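Local coordinates for protein tryptophan synthase alpha chain (Campylobacter jejuni, PDB 3THA) that probably cleaves indoleglycerol phosphate to indole and glyceraldehyde 3-phosphate, as the alpha subunit of tryptophan synthase in the last step of tryptophan biosynthesis, at residues F10-L22 / Q39-Y51. Residues are numbered along the deposited sequence; the frame is centred on the assembly and turned at random.
Sequences FYKENANVAYTVL and QSPIDILELGVAY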
loop_
_atom_site.group_PDB
_atom_site.type_symbol
_atom_site.label_atom_id
_atom_site.label_comp_id
_atom_site.label_asym_id
_atom_site.label_seq_id
_atom_site.Cartn_x
_atom_site.Cartn_y
_atom_site.Cartn_z
ATOM N N PHE B 10 21.329 -13.317 14.023
ATOM C CA PHE B 10 21.038 -13.675 12.644
ATOM C C PHE B 10 21.946 -13.025 11.620
ATOM O O PHE B 10 21.793 -13.256 10.425
ATOM C CB PHE B 10 19.566 -13.387 12.330
ATOM C CG PHE B 10 18.635 -14.438 12.857
ATOM C CD1 PHE B 10 18.057 -14.305 14.118
ATOM C CD2 PHE B 10 18.383 -15.594 12.117
ATOM C CE1 PHE B 10 17.216 -15.303 14.629
ATOM C CE2 PHE B 10 17.533 -16.589 12.617
ATOM C CZ PHE B 10 16.946 -16.443 13.879
ATOM N N TYR B 11 22.912 -12.246 12.096
ATOM C CA TYR B 11 23.808 -11.493 11.225
ATOM C C TYR B 11 25.117 -11.155 11.946
ATOM O O TYR B 11 25.177 -11.204 13.173
ATOM C CB TYR B 11 23.088 -10.228 10.708
ATOM C CG TYR B 11 22.845 -9.132 11.743
ATOM C CD1 TYR B 11 21.687 -9.104 12.508
ATOM C CD2 TYR B 11 23.791 -8.125 11.945
ATOM C CE1 TYR B 11 21.476 -8.075 13.457
ATOM C CE2 TYR B 11 23.602 -7.120 12.878
ATOM C CZ TYR B 11 22.443 -7.095 13.627
ATOM O OH TYR B 11 22.287 -6.086 14.538
ATOM N N LYS B 12 26.163 -10.819 11.196
ATOM C CA LYS B 12 27.473 -10.592 11.805
ATOM C C LYS B 12 27.784 -9.109 12.064
ATOM O O LYS B 12 27.881 -8.687 13.221
ATOM C CB LYS B 12 28.588 -11.273 11.011
ATOM C CG LYS B 12 28.293 -12.752 10.655
ATOM C CD LYS B 12 29.392 -13.363 9.785
ATOM C CE LYS B 12 28.980 -14.705 9.185
ATOM N NZ LYS B 12 30.145 -15.359 8.468
ATOM N N GLU B 13 27.973 -8.320 11.008
ATOM C CA GLU B 13 28.167 -6.875 11.196
ATOM C C GLU B 13 26.834 -6.205 10.918
ATOM O O GLU B 13 26.206 -5.638 11.808
ATOM C CB GLU B 13 29.257 -6.318 10.257
ATOM C CG GLU B 13 30.616 -6.008 10.911
ATOM C CD GLU B 13 30.537 -4.917 12.011
ATOM O OE1 GLU B 13 29.833 -3.881 11.835
ATOM O OE2 GLU B 13 31.206 -5.101 13.058
ATOM N N ASN B 14 26.382 -6.323 9.680
ATOM C CA ASN B 14 25.175 -5.654 9.236
ATOM C C ASN B 14 24.210 -6.673 8.659
ATOM O O ASN B 14 24.635 -7.682 8.118
ATOM C CB ASN B 14 25.533 -4.630 8.184
ATOM C CG ASN B 14 24.614 -3.497 8.186
ATOM O OD1 ASN B 14 23.645 -3.484 7.432
ATOM N ND2 ASN B 14 24.875 -2.517 9.050
ATOM N N ALA B 15 22.912 -6.424 8.780
ATOM C CA ALA B 15 21.952 -7.409 8.307
ATOM C C ALA B 15 21.521 -7.133 6.896
ATOM O O ALA B 15 21.174 -5.997 6.555
ATOM C CB ALA B 15 20.740 -7.493 9.222
ATOM N N ASN B 16 21.538 -8.171 6.069
ATOM C CA ASN B 16 20.880 -8.062 4.792
ATOM C C ASN B 16 19.451 -8.558 4.902
ATOM O O ASN B 16 19.218 -9.705 5.275
ATOM C CB ASN B 16 21.652 -8.805 3.725
ATOM C CG ASN B 16 23.081 -8.368 3.656
ATOM O OD1 ASN B 16 23.379 -7.192 3.789
ATOM N ND2 ASN B 16 23.983 -9.318 3.448
ATOM N N VAL B 17 18.500 -7.672 4.618
ATOM C CA VAL B 17 17.090 -7.990 4.790
ATOM C C VAL B 17 16.442 -7.810 3.447
ATOM O O VAL B 17 16.737 -6.860 2.749
ATOM C CB VAL B 17 16.378 -7.038 5.801
ATOM C CG1 VAL B 17 14.922 -7.493 6.029
ATOM C CG2 VAL B 17 17.136 -7.012 7.110
ATOM N N ALA B 18 15.552 -8.715 3.086
ATOM C CA ALA B 18 14.918 -8.622 1.816
ATOM C C ALA B 18 13.458 -8.965 1.923
ATOM O O ALA B 18 13.019 -9.725 2.801
ATOM C CB ALA B 18 15.624 -9.566 0.791
ATOM N N TYR B 19 12.709 -8.449 0.980
ATOM C CA TYR B 19 11.312 -8.752 0.918
ATOM C C TYR B 19 11.028 -9.406 -0.429
ATOM O O TYR B 19 11.625 -9.019 -1.454
ATOM C CB TYR B 19 10.544 -7.422 1.120
ATOM C CG TYR B 19 9.091 -7.445 0.744
ATOM C CD1 TYR B 19 8.119 -7.595 1.715
ATOM C CD2 TYR B 19 8.686 -7.248 -0.577
ATOM C CE1 TYR B 19 6.771 -7.635 1.391
ATOM C CE2 TYR B 19 7.338 -7.267 -0.914
ATOM C CZ TYR B 19 6.382 -7.471 0.082
ATOM O OH TYR B 19 5.029 -7.492 -0.213
ATOM N N THR B 20 10.126 -10.386 -0.432
ATOM C CA THR B 20 9.593 -10.972 -1.666
ATOM C C THR B 20 8.102 -11.227 -1.480
ATOM O O THR B 20 7.598 -11.341 -0.354
ATOM C CB THR B 20 10.285 -12.347 -2.087
ATOM O OG1 THR B 20 9.851 -12.754 -3.401
ATOM C CG2 THR B 20 9.939 -13.484 -1.130
ATOM N N VAL B 21 7.412 -11.338 -2.602
ATOM C CA VAL B 21 6.014 -11.703 -2.604
ATOM C C VAL B 21 5.922 -13.209 -2.903
ATOM O O VAL B 21 6.307 -13.664 -3.968
ATOM C CB VAL B 21 5.230 -10.910 -3.686
ATOM C CG1 VAL B 21 3.713 -11.049 -3.443
ATOM C CG2 VAL B 21 5.614 -9.447 -3.664
ATOM N N LEU B 22 5.405 -13.966 -1.954
ATOM C CA LEU B 22 5.214 -15.387 -2.116
ATOM C C LEU B 22 4.221 -15.621 -3.226
ATOM O O LEU B 22 3.202 -14.958 -3.287
ATOM C CB LEU B 22 4.713 -15.960 -0.809
ATOM C CG LEU B 22 5.859 -16.036 0.208
ATOM C CD1 LEU B 22 5.385 -16.708 1.459
ATOM C CD2 LEU B 22 7.048 -16.840 -0.354
ATOM N N GLN B 39 21.957 -20.519 1.188
ATOM C CA GLN B 39 23.142 -20.120 0.416
ATOM C C GLN B 39 23.089 -18.718 -0.151
ATOM O O GLN B 39 24.001 -18.336 -0.884
ATOM C CB GLN B 39 23.442 -21.079 -0.730
ATOM C CG GLN B 39 23.506 -22.540 -0.355
ATOM C CD GLN B 39 22.446 -23.295 -1.140
ATOM O OE1 GLN B 39 22.599 -23.546 -2.346
ATOM N NE2 GLN B 39 21.327 -23.607 -0.467
ATOM N N SER B 40 22.044 -17.952 0.144
ATOM C CA SER B 40 22.005 -16.574 -0.356
ATOM C C SER B 40 22.583 -15.661 0.712
ATOM O O SER B 40 22.594 -16.043 1.868
ATOM C CB SER B 40 20.564 -16.152 -0.674
ATOM O OG SER B 40 19.848 -15.940 0.532
ATOM N N PRO B 41 23.030 -14.441 0.357
ATOM C CA PRO B 41 23.623 -13.620 1.414
ATOM C C PRO B 41 22.577 -12.873 2.285
ATOM O O PRO B 41 22.932 -12.034 3.127
ATOM C CB PRO B 41 24.510 -12.653 0.626
ATOM C CG PRO B 41 23.770 -12.447 -0.654
ATOM C CD PRO B 41 22.920 -13.691 -0.909
ATOM N N ILE B 42 21.307 -13.218 2.125
ATOM C CA ILE B 42 20.211 -12.633 2.918
ATOM C C ILE B 42 20.117 -13.295 4.294
ATOM O O ILE B 42 20.075 -14.531 4.398
ATOM C CB ILE B 42 18.882 -12.822 2.191
ATOM C CG1 ILE B 42 18.943 -12.116 0.829
ATOM C CG2 ILE B 42 17.703 -12.379 3.052
ATOM C CD1 ILE B 42 17.848 -12.548 -0.137
ATOM N N ASP B 43 20.059 -12.467 5.340
ATOM C CA ASP B 43 20.063 -12.930 6.720
ATOM C C ASP B 43 18.634 -13.060 7.246
ATOM O O ASP B 43 18.335 -13.972 8.028
ATOM C CB ASP B 43 20.834 -11.952 7.602
ATOM C CG ASP B 43 22.287 -11.810 7.191
ATOM O OD1 ASP B 43 22.931 -12.843 6.883
ATOM O OD2 ASP B 43 22.799 -10.668 7.198
ATOM N N ILE B 44 17.761 -12.142 6.827
ATOM C CA ILE B 44 16.382 -12.128 7.268
ATOM C C ILE B 44 15.519 -11.892 6.053
ATOM O O ILE B 44 15.705 -10.902 5.373
ATOM C CB ILE B 44 16.154 -10.971 8.250
ATOM C CG1 ILE B 44 17.157 -11.078 9.368
ATOM C CG2 ILE B 44 14.679 -10.913 8.758
ATOM C CD1 ILE B 44 17.401 -9.807 10.065
ATOM N N LEU B 45 14.561 -12.780 5.804
ATOM C CA LEU B 45 13.631 -12.579 4.723
ATOM C C LEU B 45 12.269 -12.151 5.192
ATOM O O LEU B 45 11.688 -12.791 6.115
ATOM C CB LEU B 45 13.482 -13.863 3.926
ATOM C CG LEU B 45 12.657 -13.732 2.658
ATOM C CD1 LEU B 45 13.425 -12.869 1.658
ATOM C CD2 LEU B 45 12.336 -15.143 2.080
ATOM N N GLU B 46 11.725 -11.115 4.550
ATOM C CA GLU B 46 10.334 -10.733 4.791
ATOM C C GLU B 46 9.415 -11.343 3.732
ATOM O O GLU B 46 9.681 -11.269 2.545
ATOM C CB GLU B 46 10.177 -9.209 4.814
ATOM C CG GLU B 46 11.159 -8.495 5.770
ATOM C CD GLU B 46 11.106 -6.966 5.668
ATOM O OE1 GLU B 46 10.535 -6.463 4.691
ATOM O OE2 GLU B 46 11.672 -6.271 6.546
ATOM N N LEU B 47 8.322 -11.934 4.170
ATOM C CA LEU B 47 7.500 -12.696 3.270
ATOM C C LEU B 47 6.178 -11.959 3.109
ATOM O O LEU B 47 5.335 -11.991 4.017
ATOM C CB LEU B 47 7.249 -14.100 3.833
ATOM C CG LEU B 47 8.398 -15.026 4.249
ATOM C CD1 LEU B 47 7.822 -16.327 4.805
ATOM C CD2 LEU B 47 9.244 -15.321 3.062
ATOM N N GLY B 48 6.020 -11.276 1.971
ATOM C CA GLY B 48 4.776 -10.633 1.665
ATOM C C GLY B 48 3.780 -11.676 1.232
ATOM O O GLY B 48 4.077 -12.495 0.345
ATOM N N VAL B 49 2.597 -11.698 1.834
ATOM C CA VAL B 49 1.579 -12.523 1.218
ATOM C C VAL B 49 0.662 -11.602 0.422
ATOM O O VAL B 49 0.962 -10.383 0.288
ATOM C CB VAL B 49 0.852 -13.446 2.185
ATOM C CG1 VAL B 49 0.016 -14.465 1.406
ATOM C CG2 VAL B 49 1.866 -14.207 3.079
ATOM N N ALA B 50 -0.381 -12.180 -0.195
ATOM C CA ALA B 50 -1.496 -11.379 -0.768
ATOM C C ALA B 50 -2.870 -11.954 -0.293
ATOM O O ALA B 50 -3.063 -13.160 -0.345
ATOM C CB ALA B 50 -1.385 -11.337 -2.285
ATOM N N TYR B 51 -3.777 -11.118 0.238
ATOM C CA TYR B 51 -5.128 -11.612 0.634
ATOM C C TYR B 51 -6.221 -11.015 -0.241
ATOM O O TYR B 51 -6.996 -11.759 -0.845
ATOM C CB TYR B 51 -5.459 -11.412 2.137
ATOM C CG TYR B 51 -6.926 -11.691 2.481
ATOM C CD1 TYR B 51 -7.772 -10.655 2.849
ATOM C CD2 TYR B 51 -7.475 -12.989 2.375
ATOM C CE1 TYR B 51 -9.123 -10.869 3.148
ATOM C CE2 TYR B 51 -8.839 -13.223 2.662
ATOM C CZ TYR B 51 -9.658 -12.147 3.056
ATOM O OH TYR B 51 -11.004 -12.312 3.353
#
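Ala18 and Glu46 lie at the middle of a parallel strand pair, 15-21 with 44-48, whose axes come within 4.6 Å at 20°; a ladder of backbone hydrogen bonds joins them, from Ile44 N to Asn16 O at one end to Leu22 N to Gly48 O at the other, with Glu46 N to Ala18 O between. At the start of the pair, Asn16 O accepts hydrogen bonds from both Asp43 N and Ile44 N. Asp43 returns a bond: its OD2 accepts Asn16 N at 3.0 Å, on the anti side and 35° out of the carboxylate plane. Asn16 ND2 donates to Pro41 O at 2.9 Å, nearly straight and in the plane of its own amide. OD1 is hydrogen-bonded to Arg218 NH2, so both ends of the amide are held and its rotation is fixed. These are the first two strands of a TIM barrel, joined through helix 27-35 as a beta-alpha-beta unit. Val17, Tyr19, Ile44 and Glu46 point to the barrel interior. Glu46, the predicted proton acceptor, extends its chain there. Its OE2 lies 3.5 Å from Val17 CG1. Its OE1 is 3.7 Å from Tyr19 CB, with the carboxylate almost perpendicular to the ring. CG of Tyr19 is anti to N (chi1 165°), which carries the ring along to Gly48; Tyr19 CE1 is 3.6 Å from Gly48 CA. On the outer face, Ile42 CD1 packs 3.8 Å from Ala18 CB. Further along, Leu22 CD1 meets Leu47 CB, and helix 27-35 touches Leu22 and Leu45.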